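Local structure of Poly(A) ribonuclease POP2 (Saccharomyces cerevisiae, 1UOC) at residues W100-E105 and F139-L144. The protein degrades RNA from the 3' end with a preference for poly(A), as a nuclease subunit of the CCR4-NOT deadenylase complex that shortens mRNA tails. Residues are numbered along the deposited sequence; the frame is centred on the assembly and turned at random.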
loop_
_atom_site.group_PDB
_atom_site.type_symbol
_atom_site.label_atom_id
_atom_site.label_comp_id
_atom_site.label_asym_id
_atom_site.label_seq_id
_atom_site.Cartn_x
_atom_site.Cartn_y
_atom_site.Cartn_z
ATOM N N TRP A 100 -5.358 6.996 -6.074
ATOM C CA TRP A 100 -6.401 7.539 -5.228
ATOM C C TRP A 100 -5.915 7.638 -3.802
ATOM O O TRP A 100 -5.088 6.836 -3.358
ATOM C CB TRP A 100 -7.619 6.607 -5.253
ATOM C CG TRP A 100 -8.310 6.536 -6.590
ATOM C CD1 TRP A 100 -9.352 7.310 -7.016
ATOM C CD2 TRP A 100 -7.952 5.697 -7.696
ATOM N NE1 TRP A 100 -9.662 7.007 -8.318
ATOM C CE2 TRP A 100 -8.816 6.023 -8.764
ATOM C CE3 TRP A 100 -6.978 4.707 -7.889
ATOM C CZ2 TRP A 100 -8.738 5.392 -10.012
ATOM C CZ3 TRP A 100 -6.898 4.081 -9.125
ATOM C CH2 TRP A 100 -7.775 4.428 -10.174
ATOM N N GLN A 101 -6.440 8.629 -3.091
ATOM C CA GLN A 101 -6.133 8.809 -1.688
ATOM C C GLN A 101 -7.471 8.863 -0.996
ATOM O O GLN A 101 -8.172 9.865 -1.073
ATOM C CB GLN A 101 -5.371 10.101 -1.406
ATOM C CG GLN A 101 -4.977 10.201 0.076
ATOM C CD GLN A 101 -4.083 11.388 0.381
ATOM O OE1 GLN A 101 -4.553 12.505 0.539
ATOM N NE2 GLN A 101 -2.791 11.146 0.462
ATOM N N PHE A 102 -7.830 7.772 -0.337
ATOM C CA PHE A 102 -9.087 7.710 0.378
ATOM C C PHE A 102 -8.914 8.348 1.756
ATOM O O PHE A 102 -8.001 8.003 2.504
ATOM C CB PHE A 102 -9.539 6.254 0.515
ATOM C CG PHE A 102 -9.748 5.551 -0.808
ATOM C CD1 PHE A 102 -8.680 4.940 -1.468
ATOM C CD2 PHE A 102 -11.006 5.505 -1.390
ATOM C CE1 PHE A 102 -8.867 4.293 -2.688
ATOM C CE2 PHE A 102 -11.207 4.860 -2.614
ATOM C CZ PHE A 102 -10.130 4.253 -3.263
ATOM N N ASN A 103 -9.791 9.288 2.083
ATOM C CA ASN A 103 -9.730 9.981 3.367
ATOM C C ASN A 103 -10.886 9.472 4.234
ATOM O O ASN A 103 -12.047 9.542 3.842
ATOM C CB ASN A 103 -9.822 11.487 3.125
ATOM C CG ASN A 103 -8.714 12.002 2.205
ATOM O OD1 ASN A 103 -8.910 12.166 0.997
ATOM N ND2 ASN A 103 -7.543 12.247 2.775
ATOM N N PHE A 104 -10.567 8.937 5.408
ATOM C CA PHE A 104 -11.597 8.371 6.268
ATOM C C PHE A 104 -12.134 9.297 7.344
ATOM O O PHE A 104 -11.480 10.272 7.736
ATOM C CB PHE A 104 -11.091 7.080 6.910
ATOM C CG PHE A 104 -10.755 6.012 5.919
ATOM C CD1 PHE A 104 -9.461 5.872 5.433
ATOM C CD2 PHE A 104 -11.742 5.156 5.442
ATOM C CE1 PHE A 104 -9.149 4.888 4.481
ATOM C CE2 PHE A 104 -11.444 4.173 4.491
ATOM C CZ PHE A 104 -10.144 4.041 4.011
ATOM N N GLU A 105 -13.329 8.978 7.825
ATOM C CA GLU A 105 -13.964 9.782 8.856
ATOM C C GLU A 105 -13.098 9.817 10.101
ATOM O O GLU A 105 -12.450 8.834 10.447
ATOM C CB GLU A 105 -15.355 9.236 9.196
ATOM C CG GLU A 105 -15.379 7.955 10.007
ATOM C CD GLU A 105 -16.767 7.317 10.023
ATOM O OE1 GLU A 105 -17.014 6.413 10.849
ATOM O OE2 GLU A 105 -17.610 7.719 9.195
ATOM N N PHE A 139 -16.219 0.847 6.971
ATOM C CA PHE A 139 -16.911 -0.389 6.599
ATOM C C PHE A 139 -17.405 -0.313 5.148
ATOM O O PHE A 139 -17.304 -1.282 4.393
ATOM C CB PHE A 139 -18.112 -0.665 7.511
ATOM C CG PHE A 139 -18.908 -1.875 7.092
ATOM C CD1 PHE A 139 -18.398 -3.156 7.281
ATOM C CD2 PHE A 139 -20.133 -1.736 6.434
ATOM C CE1 PHE A 139 -19.091 -4.283 6.821
ATOM C CE2 PHE A 139 -20.835 -2.863 5.967
ATOM C CZ PHE A 139 -20.311 -4.131 6.161
ATOM N N GLU A 140 -17.946 0.841 4.772
ATOM C CA GLU A 140 -18.457 1.059 3.424
ATOM C C GLU A 140 -17.329 0.886 2.423
ATOM O O GLU A 140 -17.518 0.307 1.352
ATOM C CB GLU A 140 -19.034 2.472 3.313
ATOM C CG GLU A 140 -20.365 2.548 2.596
ATOM C CD GLU A 140 -20.996 3.934 2.669
ATOM O OE1 GLU A 140 -21.241 4.420 3.797
ATOM O OE2 GLU A 140 -21.248 4.534 1.599
ATOM N N PHE A 141 -16.154 1.402 2.788
ATOM C CA PHE A 141 -14.967 1.312 1.949
ATOM C C PHE A 141 -14.551 -0.139 1.782
ATOM O O PHE A 141 -14.300 -0.589 0.667
ATOM C CB PHE A 141 -13.798 2.096 2.569
ATOM C CG PHE A 141 -12.467 1.846 1.894
ATOM C CD1 PHE A 141 -12.091 2.571 0.761
ATOM C CD2 PHE A 141 -11.615 0.838 2.359
ATOM C CE1 PHE A 141 -10.892 2.299 0.097
ATOM C CE2 PHE A 141 -10.418 0.558 1.705
ATOM C CZ PHE A 141 -10.058 1.293 0.565
ATOM N N SER A 142 -14.482 -0.873 2.892
ATOM C CA SER A 142 -14.058 -2.266 2.833
ATOM C C SER A 142 -15.015 -3.084 1.977
ATOM O O SER A 142 -14.596 -3.980 1.250
ATOM C CB SER A 142 -13.947 -2.862 4.248
ATOM O OG SER A 142 -15.177 -3.404 4.698
ATOM N N GLN A 143 -16.301 -2.771 2.053
ATOM C CA GLN A 143 -17.286 -3.500 1.267
ATOM C C GLN A 143 -17.023 -3.254 -0.224
ATOM O O GLN A 143 -17.053 -4.179 -1.023
ATOM C CB GLN A 143 -18.700 -3.055 1.645
ATOM C CG GLN A 143 -19.796 -3.971 1.116
ATOM C CD GLN A 143 -19.686 -5.396 1.650
ATOM O OE1 GLN A 143 -19.646 -5.618 2.868
ATOM N NE2 GLN A 143 -19.641 -6.369 0.739
ATOM N N LEU A 144 -16.759 -2.003 -0.595
ATOM C CA LEU A 144 -16.477 -1.684 -1.988
ATOM C C LEU A 144 -15.184 -2.375 -2.460
ATOM O O LEU A 144 -15.062 -2.773 -3.630
ATOM C CB LEU A 144 -16.366 -0.171 -2.162
ATOM C CG LEU A 144 -17.701 0.583 -2.164
ATOM C CD1 LEU A 144 -17.490 2.097 -2.312
ATOM C CD2 LEU A 144 -18.539 0.065 -3.312
#
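Phe-141 reaches from helix 138-146 to two rings of residues 100-105, Phe-102 and Phe-104, and the three form a buried aromatic cluster. Both ring pairs are T-shaped, but Phe-141 plays a different part in each. Toward Phe-102 it gives its edge. Its CE1 stands over the centre of the Phe-102 ring and comes within 3.5 Å of Phe-102 CD2. The two planes meet at 68°. Toward Phe-104 it gives a face. Phe-104 CZ lies over the centre of the Phe-141 ring, and the planes are almost perpendicular, at 85°. Phe-104 CE2 closes in at the root of the ring, 3.6 Å from Phe-141 CG and 3.7 Å from Phe-141 CB. In Phe-141, CG is anti to the backbone N (chi1 169°), which sends the ring off the helix toward both partners.

Within the helix, Ser-142 OG adds a bond to Phe-139 O at 3.0 Å, tilted out of the carbonyl plane. The same oxygen also accepts the helical bond from Gln-143 N.

The contact lies in the DEDD nuclease domain, of the RNase H-like clan. The Phe-104 side chain is about 8 Å from that of Glu-46, a predicted ligand of the catalytic divalent metal. Helix 138-146 packs here against strand 99-103 and the loop after it. This strand lies in the mixed sheet between strands 17-19 and 77-86. Phe-28 of helix 24-34 also meets the Phe-102 ring, and Ile-136 touches both Phe-104 and Phe-141.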